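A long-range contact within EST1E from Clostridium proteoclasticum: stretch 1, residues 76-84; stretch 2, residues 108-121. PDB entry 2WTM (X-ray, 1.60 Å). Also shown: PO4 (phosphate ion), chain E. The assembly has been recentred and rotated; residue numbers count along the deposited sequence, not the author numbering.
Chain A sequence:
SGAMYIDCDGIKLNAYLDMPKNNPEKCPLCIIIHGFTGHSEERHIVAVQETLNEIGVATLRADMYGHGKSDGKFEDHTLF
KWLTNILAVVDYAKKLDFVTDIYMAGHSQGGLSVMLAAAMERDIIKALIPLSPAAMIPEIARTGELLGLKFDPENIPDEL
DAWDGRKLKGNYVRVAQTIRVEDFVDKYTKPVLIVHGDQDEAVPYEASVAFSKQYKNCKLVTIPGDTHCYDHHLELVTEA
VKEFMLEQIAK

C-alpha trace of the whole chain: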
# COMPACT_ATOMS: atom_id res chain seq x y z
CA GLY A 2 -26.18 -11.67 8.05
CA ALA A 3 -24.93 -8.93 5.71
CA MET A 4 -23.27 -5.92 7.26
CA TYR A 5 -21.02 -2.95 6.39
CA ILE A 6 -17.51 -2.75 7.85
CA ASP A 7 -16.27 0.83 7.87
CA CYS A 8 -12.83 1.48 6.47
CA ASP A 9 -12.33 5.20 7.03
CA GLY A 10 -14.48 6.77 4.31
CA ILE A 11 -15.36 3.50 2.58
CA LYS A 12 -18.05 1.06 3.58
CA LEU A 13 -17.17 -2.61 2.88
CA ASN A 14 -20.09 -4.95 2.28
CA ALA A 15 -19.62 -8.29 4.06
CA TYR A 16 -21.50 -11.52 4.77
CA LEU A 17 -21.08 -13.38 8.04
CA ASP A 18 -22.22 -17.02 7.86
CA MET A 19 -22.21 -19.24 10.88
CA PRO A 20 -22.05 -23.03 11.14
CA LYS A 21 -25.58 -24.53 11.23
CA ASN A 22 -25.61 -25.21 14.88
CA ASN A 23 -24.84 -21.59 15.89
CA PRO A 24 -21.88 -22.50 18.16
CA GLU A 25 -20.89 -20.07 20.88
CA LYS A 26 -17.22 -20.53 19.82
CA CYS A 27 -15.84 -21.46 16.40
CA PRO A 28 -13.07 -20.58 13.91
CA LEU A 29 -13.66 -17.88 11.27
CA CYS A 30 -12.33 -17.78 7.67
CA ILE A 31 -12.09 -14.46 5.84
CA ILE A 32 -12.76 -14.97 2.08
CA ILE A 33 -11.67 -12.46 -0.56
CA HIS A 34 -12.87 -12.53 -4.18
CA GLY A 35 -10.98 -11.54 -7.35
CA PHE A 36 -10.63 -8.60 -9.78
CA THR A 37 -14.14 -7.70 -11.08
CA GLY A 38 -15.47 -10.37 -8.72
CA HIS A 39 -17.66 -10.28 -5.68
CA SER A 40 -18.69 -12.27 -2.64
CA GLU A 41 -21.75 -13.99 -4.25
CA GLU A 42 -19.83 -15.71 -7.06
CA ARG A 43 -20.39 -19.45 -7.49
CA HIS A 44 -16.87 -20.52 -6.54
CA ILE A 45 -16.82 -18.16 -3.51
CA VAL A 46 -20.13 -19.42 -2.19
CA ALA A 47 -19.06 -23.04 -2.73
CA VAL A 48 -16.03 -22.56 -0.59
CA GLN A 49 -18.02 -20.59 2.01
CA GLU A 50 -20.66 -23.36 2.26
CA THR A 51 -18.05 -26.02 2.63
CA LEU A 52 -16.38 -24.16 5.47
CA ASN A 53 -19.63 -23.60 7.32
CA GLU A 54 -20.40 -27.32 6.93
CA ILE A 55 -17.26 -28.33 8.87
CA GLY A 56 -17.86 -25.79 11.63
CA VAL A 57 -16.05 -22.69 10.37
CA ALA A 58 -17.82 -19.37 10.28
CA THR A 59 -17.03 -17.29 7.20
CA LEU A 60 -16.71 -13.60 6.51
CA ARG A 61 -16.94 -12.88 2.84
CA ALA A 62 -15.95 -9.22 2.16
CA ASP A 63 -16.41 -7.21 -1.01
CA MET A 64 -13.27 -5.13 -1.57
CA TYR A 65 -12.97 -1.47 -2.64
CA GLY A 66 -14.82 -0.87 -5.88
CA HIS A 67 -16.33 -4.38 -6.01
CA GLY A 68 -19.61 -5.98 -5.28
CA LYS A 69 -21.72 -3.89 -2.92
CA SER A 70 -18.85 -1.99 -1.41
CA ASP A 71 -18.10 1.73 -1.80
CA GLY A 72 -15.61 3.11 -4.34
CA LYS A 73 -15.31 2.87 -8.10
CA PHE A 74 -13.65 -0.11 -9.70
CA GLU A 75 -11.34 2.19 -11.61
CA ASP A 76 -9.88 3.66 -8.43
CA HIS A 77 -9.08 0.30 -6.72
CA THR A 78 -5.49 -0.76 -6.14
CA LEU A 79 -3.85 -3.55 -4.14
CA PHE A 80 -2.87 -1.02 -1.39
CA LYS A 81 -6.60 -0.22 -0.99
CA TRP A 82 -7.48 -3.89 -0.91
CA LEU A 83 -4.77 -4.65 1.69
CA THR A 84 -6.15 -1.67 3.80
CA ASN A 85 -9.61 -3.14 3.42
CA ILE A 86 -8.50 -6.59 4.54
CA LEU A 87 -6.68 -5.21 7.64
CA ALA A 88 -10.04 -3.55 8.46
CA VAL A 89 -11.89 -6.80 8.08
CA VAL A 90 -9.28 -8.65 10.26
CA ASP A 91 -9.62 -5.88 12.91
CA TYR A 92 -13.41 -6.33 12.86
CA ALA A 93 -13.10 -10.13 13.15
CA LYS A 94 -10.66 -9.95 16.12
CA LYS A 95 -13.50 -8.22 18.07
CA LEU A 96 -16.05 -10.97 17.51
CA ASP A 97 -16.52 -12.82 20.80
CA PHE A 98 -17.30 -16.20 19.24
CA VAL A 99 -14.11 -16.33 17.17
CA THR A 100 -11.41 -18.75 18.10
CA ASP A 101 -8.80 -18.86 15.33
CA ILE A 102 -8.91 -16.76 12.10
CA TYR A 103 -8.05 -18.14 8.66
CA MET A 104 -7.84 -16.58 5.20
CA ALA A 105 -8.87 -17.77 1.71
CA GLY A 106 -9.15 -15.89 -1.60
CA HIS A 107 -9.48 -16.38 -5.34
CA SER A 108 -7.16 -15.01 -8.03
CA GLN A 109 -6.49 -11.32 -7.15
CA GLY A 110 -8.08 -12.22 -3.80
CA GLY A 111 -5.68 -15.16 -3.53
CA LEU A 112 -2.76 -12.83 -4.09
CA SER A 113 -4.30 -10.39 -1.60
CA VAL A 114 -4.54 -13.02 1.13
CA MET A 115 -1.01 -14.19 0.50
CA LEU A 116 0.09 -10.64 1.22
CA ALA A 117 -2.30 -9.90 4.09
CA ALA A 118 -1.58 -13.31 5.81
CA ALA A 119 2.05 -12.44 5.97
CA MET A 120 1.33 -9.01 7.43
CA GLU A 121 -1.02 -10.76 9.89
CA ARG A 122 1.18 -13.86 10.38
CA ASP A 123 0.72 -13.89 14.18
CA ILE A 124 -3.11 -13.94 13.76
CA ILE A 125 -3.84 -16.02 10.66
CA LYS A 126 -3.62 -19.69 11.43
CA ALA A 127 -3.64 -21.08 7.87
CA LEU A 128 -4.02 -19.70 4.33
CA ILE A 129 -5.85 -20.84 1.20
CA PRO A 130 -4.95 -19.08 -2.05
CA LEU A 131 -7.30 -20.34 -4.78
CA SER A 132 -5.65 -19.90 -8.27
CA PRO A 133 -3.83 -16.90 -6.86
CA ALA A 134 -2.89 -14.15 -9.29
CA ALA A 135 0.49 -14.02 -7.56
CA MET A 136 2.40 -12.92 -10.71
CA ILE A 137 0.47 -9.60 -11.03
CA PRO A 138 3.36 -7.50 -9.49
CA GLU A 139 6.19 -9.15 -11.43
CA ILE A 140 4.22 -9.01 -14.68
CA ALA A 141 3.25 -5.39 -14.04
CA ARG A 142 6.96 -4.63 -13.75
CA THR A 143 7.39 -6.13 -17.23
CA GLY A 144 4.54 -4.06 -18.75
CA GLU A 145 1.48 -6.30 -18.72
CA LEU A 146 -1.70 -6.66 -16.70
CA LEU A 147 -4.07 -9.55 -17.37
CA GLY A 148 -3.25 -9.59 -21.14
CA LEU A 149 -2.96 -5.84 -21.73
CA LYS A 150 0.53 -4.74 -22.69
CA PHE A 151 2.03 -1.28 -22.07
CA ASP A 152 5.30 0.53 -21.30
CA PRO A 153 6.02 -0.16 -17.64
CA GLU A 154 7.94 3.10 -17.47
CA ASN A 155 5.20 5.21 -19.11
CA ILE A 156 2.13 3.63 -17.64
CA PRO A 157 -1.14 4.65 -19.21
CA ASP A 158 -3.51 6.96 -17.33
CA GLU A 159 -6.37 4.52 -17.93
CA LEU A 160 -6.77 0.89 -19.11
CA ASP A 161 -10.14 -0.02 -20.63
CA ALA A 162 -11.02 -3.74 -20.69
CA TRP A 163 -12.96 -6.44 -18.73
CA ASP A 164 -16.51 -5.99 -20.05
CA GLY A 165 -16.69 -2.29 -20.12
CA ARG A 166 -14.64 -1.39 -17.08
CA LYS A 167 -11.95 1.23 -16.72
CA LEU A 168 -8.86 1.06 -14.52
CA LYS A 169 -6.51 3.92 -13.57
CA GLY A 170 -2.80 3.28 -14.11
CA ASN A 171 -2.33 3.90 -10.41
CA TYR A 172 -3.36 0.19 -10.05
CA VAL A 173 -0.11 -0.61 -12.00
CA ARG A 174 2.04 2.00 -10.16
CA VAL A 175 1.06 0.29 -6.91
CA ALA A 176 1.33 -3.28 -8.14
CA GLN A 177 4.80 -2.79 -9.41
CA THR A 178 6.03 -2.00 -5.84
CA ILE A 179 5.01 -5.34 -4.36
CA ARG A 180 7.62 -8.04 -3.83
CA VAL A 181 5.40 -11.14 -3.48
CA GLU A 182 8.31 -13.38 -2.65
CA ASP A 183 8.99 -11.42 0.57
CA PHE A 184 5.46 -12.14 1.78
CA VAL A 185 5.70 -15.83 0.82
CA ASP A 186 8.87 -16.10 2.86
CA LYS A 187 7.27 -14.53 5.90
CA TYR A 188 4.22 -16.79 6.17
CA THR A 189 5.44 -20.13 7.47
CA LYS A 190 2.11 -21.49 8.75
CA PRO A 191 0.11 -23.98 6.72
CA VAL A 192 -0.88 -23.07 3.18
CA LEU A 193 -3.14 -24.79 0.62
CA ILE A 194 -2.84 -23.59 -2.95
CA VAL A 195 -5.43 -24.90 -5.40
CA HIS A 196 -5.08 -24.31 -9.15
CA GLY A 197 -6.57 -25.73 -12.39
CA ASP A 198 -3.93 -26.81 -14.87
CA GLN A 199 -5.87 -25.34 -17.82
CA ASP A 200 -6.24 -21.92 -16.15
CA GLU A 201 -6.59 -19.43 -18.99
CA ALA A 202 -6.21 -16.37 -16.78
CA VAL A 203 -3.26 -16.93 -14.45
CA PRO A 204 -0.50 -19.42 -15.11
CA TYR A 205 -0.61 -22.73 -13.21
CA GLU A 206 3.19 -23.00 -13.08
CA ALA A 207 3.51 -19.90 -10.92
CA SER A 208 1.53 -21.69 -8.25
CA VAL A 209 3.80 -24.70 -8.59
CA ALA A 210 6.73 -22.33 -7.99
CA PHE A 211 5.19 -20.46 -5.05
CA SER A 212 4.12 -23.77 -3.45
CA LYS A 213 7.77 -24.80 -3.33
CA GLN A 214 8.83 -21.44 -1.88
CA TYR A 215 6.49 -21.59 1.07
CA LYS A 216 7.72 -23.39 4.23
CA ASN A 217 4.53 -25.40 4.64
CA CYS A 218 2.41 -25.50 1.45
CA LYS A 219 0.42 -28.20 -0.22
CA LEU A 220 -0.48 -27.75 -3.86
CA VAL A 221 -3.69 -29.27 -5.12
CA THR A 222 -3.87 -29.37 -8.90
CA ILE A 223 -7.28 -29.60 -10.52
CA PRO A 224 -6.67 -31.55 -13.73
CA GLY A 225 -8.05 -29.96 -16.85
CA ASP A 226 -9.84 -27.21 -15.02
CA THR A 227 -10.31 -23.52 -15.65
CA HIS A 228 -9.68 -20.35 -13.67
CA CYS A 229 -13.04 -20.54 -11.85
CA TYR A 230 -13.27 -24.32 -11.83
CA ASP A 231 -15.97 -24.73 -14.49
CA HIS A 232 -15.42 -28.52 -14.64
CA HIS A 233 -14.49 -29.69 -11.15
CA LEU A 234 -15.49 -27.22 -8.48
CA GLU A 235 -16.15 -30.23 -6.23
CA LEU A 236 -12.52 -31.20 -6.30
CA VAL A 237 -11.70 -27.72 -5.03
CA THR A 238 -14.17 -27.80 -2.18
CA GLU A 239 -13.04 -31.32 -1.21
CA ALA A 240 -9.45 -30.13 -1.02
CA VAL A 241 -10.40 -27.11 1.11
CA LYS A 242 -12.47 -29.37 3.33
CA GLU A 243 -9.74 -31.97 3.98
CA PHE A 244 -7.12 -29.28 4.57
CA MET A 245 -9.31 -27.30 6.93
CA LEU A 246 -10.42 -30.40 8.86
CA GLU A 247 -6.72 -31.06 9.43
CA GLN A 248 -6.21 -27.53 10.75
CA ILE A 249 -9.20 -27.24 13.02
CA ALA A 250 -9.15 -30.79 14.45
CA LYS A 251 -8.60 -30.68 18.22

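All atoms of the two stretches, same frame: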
# COMPACT_ATOMS: atom_id res chain seq x y z
N ASP A 76 -10.78 3.03 -9.42
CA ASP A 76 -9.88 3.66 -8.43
C ASP A 76 -9.33 2.61 -7.47
O ASP A 76 -8.70 2.97 -6.46
CB ASP A 76 -10.69 4.67 -7.63
CG ASP A 76 -11.03 5.88 -8.45
OD1 ASP A 76 -10.17 6.35 -9.17
OD2 ASP A 76 -12.18 6.37 -8.38
N HIS A 77 -9.63 1.34 -7.66
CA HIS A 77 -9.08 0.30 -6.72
C HIS A 77 -7.65 0.02 -7.03
O HIS A 77 -7.21 0.16 -8.16
CB HIS A 77 -9.91 -0.97 -6.75
CG HIS A 77 -9.43 -2.08 -7.63
ND1 HIS A 77 -9.83 -2.22 -8.94
CD2 HIS A 77 -8.68 -3.18 -7.35
CE1 HIS A 77 -9.33 -3.37 -9.43
NE2 HIS A 77 -8.61 -3.96 -8.49
N THR A 78 -6.87 -0.36 -5.99
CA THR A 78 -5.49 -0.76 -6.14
C THR A 78 -5.31 -1.85 -5.07
O THR A 78 -6.08 -2.03 -4.10
CB THR A 78 -4.46 0.34 -5.85
OG1 THR A 78 -4.40 0.59 -4.43
CG2 THR A 78 -4.73 1.65 -6.62
N LEU A 79 -4.21 -2.54 -5.15
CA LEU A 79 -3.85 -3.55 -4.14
C LEU A 79 -3.58 -2.93 -2.77
O LEU A 79 -3.75 -3.59 -1.74
CB LEU A 79 -2.64 -4.40 -4.58
CG LEU A 79 -3.01 -5.40 -5.67
CD1 LEU A 79 -1.75 -5.97 -6.33
CD2 LEU A 79 -3.88 -6.46 -5.18
N PHE A 80 -3.06 -1.69 -2.73
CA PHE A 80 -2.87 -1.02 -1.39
C PHE A 80 -4.28 -0.82 -0.76
O PHE A 80 -4.45 -1.03 0.42
CB PHE A 80 -2.20 0.31 -1.52
CG PHE A 80 -0.71 0.26 -1.68
CD1 PHE A 80 0.01 -0.89 -1.75
CD2 PHE A 80 -0.04 1.48 -1.83
CE1 PHE A 80 1.42 -0.85 -1.95
CE2 PHE A 80 1.32 1.52 -2.00
CZ PHE A 80 2.03 0.36 -2.08
N LYS A 81 -5.25 -0.35 -1.56
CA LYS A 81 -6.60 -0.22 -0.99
C LYS A 81 -7.16 -1.54 -0.51
O LYS A 81 -7.73 -1.60 0.61
CB LYS A 81 -7.54 0.45 -1.99
CG LYS A 81 -7.08 1.86 -2.33
CD LYS A 81 -8.07 2.65 -3.20
CE LYS A 81 -7.50 4.00 -3.73
NZ LYS A 81 -8.58 4.84 -4.38
N TRP A 82 -7.05 -2.58 -1.33
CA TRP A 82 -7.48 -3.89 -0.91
C TRP A 82 -6.78 -4.36 0.36
O TRP A 82 -7.41 -4.95 1.26
CB TRP A 82 -7.31 -4.94 -2.04
CG TRP A 82 -8.39 -4.87 -3.07
CD1 TRP A 82 -9.16 -3.80 -3.46
CD2 TRP A 82 -8.87 -6.02 -3.82
NE1 TRP A 82 -10.10 -4.23 -4.44
CE2 TRP A 82 -9.95 -5.59 -4.63
CE3 TRP A 82 -8.54 -7.38 -3.82
CZ2 TRP A 82 -10.66 -6.50 -5.45
CZ3 TRP A 82 -9.24 -8.26 -4.56
CH2 TRP A 82 -10.27 -7.83 -5.38
N LEU A 83 -5.48 -4.13 0.48
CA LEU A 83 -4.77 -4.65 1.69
C LEU A 83 -5.30 -3.84 2.90
O LEU A 83 -5.57 -4.38 3.99
CB LEU A 83 -3.26 -4.52 1.54
CG LEU A 83 -2.79 -5.55 0.56
CD1 LEU A 83 -1.40 -5.27 0.30
CD2 LEU A 83 -3.01 -6.98 1.08
N THR A 84 -5.50 -2.54 2.74
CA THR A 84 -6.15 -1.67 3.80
C THR A 84 -7.48 -2.26 4.24
O THR A 84 -7.77 -2.39 5.42
CB THR A 84 -6.16 -0.20 3.37
OG1 THR A 84 -4.78 0.24 3.21
CG2 THR A 84 -6.85 0.65 4.37
N SER A 108 -7.79 -15.79 -6.97
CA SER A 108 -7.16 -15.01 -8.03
C SER A 108 -6.54 -13.71 -7.46
O SER A 108 -5.68 -13.83 -6.64
CB SER A 108 -8.08 -14.81 -9.23
OG SER A 108 -7.29 -14.36 -10.34
N GLN A 109 -6.98 -12.52 -7.86
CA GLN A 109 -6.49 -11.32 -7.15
C GLN A 109 -6.74 -11.36 -5.66
O GLN A 109 -5.95 -10.88 -4.86
CB GLN A 109 -7.03 -10.02 -7.73
CG GLN A 109 -6.48 -8.79 -7.04
CD GLN A 109 -6.86 -7.52 -7.84
OE1 GLN A 109 -6.20 -7.31 -8.90
NE2 GLN A 109 -7.73 -6.68 -7.38
N GLY A 110 -7.82 -12.00 -5.21
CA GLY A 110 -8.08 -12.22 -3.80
C GLY A 110 -7.13 -13.20 -3.15
O GLY A 110 -6.83 -13.10 -1.99
N GLY A 111 -6.64 -14.13 -3.96
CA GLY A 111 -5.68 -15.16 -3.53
C GLY A 111 -4.34 -14.51 -3.33
O GLY A 111 -3.71 -14.71 -2.27
N LEU A 112 -3.91 -13.69 -4.30
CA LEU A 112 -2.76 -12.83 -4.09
C LEU A 112 -2.90 -11.97 -2.82
O LEU A 112 -2.04 -11.93 -1.94
CB LEU A 112 -2.50 -11.95 -5.27
CG LEU A 112 -1.40 -10.85 -5.08
CD1 LEU A 112 -0.02 -11.36 -4.71
CD2 LEU A 112 -1.44 -9.91 -6.30
N SER A 113 -4.06 -11.31 -2.70
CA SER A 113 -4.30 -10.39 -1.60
C SER A 113 -4.16 -11.06 -0.22
O SER A 113 -3.57 -10.50 0.74
CB SER A 113 -5.66 -9.73 -1.79
OG SER A 113 -5.67 -8.86 -2.91
N VAL A 114 -4.75 -12.27 -0.07
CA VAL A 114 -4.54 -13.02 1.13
C VAL A 114 -3.13 -13.56 1.40
O VAL A 114 -2.64 -13.58 2.54
CB VAL A 114 -5.70 -14.04 1.41
CG1 VAL A 114 -7.09 -13.36 1.54
CG2 VAL A 114 -5.71 -15.17 0.44
N MET A 115 -2.43 -13.92 0.32
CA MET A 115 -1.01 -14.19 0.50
C MET A 115 -0.28 -13.01 1.19
O MET A 115 0.53 -13.19 2.07
CB MET A 115 -0.34 -14.55 -0.82
CG MET A 115 -0.87 -15.88 -1.42
SD MET A 115 -0.35 -16.19 -3.12
CE MET A 115 1.44 -16.28 -2.99
N LEU A 116 -0.55 -11.81 0.70
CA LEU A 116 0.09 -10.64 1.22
C LEU A 116 -0.39 -10.31 2.62
O LEU A 116 0.39 -10.11 3.53
CB LEU A 116 -0.16 -9.43 0.28
CG LEU A 116 0.15 -9.56 -1.22
CD1 LEU A 116 -0.17 -8.29 -2.08
CD2 LEU A 116 1.68 -9.91 -1.31
N ALA A 117 -1.72 -10.28 2.83
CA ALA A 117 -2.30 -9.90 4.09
C ALA A 117 -1.95 -10.97 5.18
O ALA A 117 -1.73 -10.63 6.32
CB ALA A 117 -3.85 -9.75 3.98
N ALA A 118 -1.97 -12.25 4.85
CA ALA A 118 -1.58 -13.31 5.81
C ALA A 118 -0.18 -13.10 6.38
O ALA A 118 0.11 -13.22 7.58
CB ALA A 118 -1.73 -14.65 5.24
N ALA A 119 0.71 -12.71 5.50
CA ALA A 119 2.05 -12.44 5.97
C ALA A 119 2.07 -11.25 6.92
O ALA A 119 2.77 -11.27 7.93
CB ALA A 119 2.97 -12.31 4.78
N MET A 120 1.35 -10.18 6.60
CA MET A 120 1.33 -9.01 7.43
C MET A 120 0.65 -9.29 8.73
O MET A 120 0.87 -8.60 9.73
CB MET A 120 0.59 -7.89 6.68
CG MET A 120 1.26 -7.50 5.37
SD MET A 120 0.18 -6.41 4.33
CE MET A 120 0.48 -5.14 5.29
N GLU A 121 -0.22 -10.32 8.74
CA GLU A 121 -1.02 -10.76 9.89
C GLU A 121 -0.58 -12.16 10.38
O GLU A 121 -1.39 -12.96 10.82
CB GLU A 121 -2.52 -10.80 9.54
CG GLU A 121 -3.07 -9.50 9.14
CD GLU A 121 -3.45 -8.58 10.30
OE1 GLU A 121 -2.97 -8.78 11.44
OE2 GLU A 121 -4.22 -7.61 10.03
P PO4 E . -9.70 -12.42 -11.16
O1 PO4 E . -10.98 -13.06 -10.67
O2 PO4 E . -10.23 -11.44 -12.18
O3 PO4 E . -8.88 -13.42 -11.97
O4 PO4 E . -8.79 -11.80 -10.05

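This contact is the packing of two obliquely crossing helices, largely apolar along its length and fastened at one end by a single side-chain hydrogen bond. The axes of helices 79-84 and 109-120 approach to 10.1 Å, with 59° between their N-to-C directions, and the contact buries 457 Å² in all.

Leu83 gives up the most surface. Its CA-to-CB bond points sideways, yet the m,t rotamer brings its end against the partner helix: Leu83 CD2 lies 3.8 Å from Leu116 CB and 4.1 Å from Ala117 CB, while Leu83 CD1 is 4.5 Å from Met120 SD. The small methyl of Ala117 suits the place where the backbones come nearest, with Leu83 CA and Ala117 CA 6.3 Å apart. One turn earlier, Leu79 repeats the pattern, with Leu79 CD1 4.0 Å from Leu112 CD2.

Ser113 faces the first helix, but its hydroxyl need not disturb the apolar packing, because Ser113 OG donates to Gln109 O one turn back (2.8 Å). The compact side chain can then sit close to Trp82, with Ser113 OG 3.4 Å from Trp82 CE3 at the ring edge. Gly110 also lies at that edge, with Gly110 N 4.1 Å from Trp82 CZ3.

Gln109 supplies the polar link. Its extended chi1 and chi2, both t, carry the amide out to His77, where Gln109 NE2 donates to His77 NE2 at 3.1 Å with an N-H...acceptor angle of 165°. The donor, Gln109 NE2, lies at the edge of the imidazole, near its plane, where the lone pair of His77 NE2 points. The same Gln109 NE2 lies over one face of Trp82, 3.4 Å from Trp82 CH2, so the same nitrogen meets one ring at its edge and the other over a face. Gln109 OE1 is satisfied elsewhere in the structure.

Thr78 turns away from the partner and caps its own helix instead, Thr78 OG1 accepting from Lys81 N at 3.1 Å.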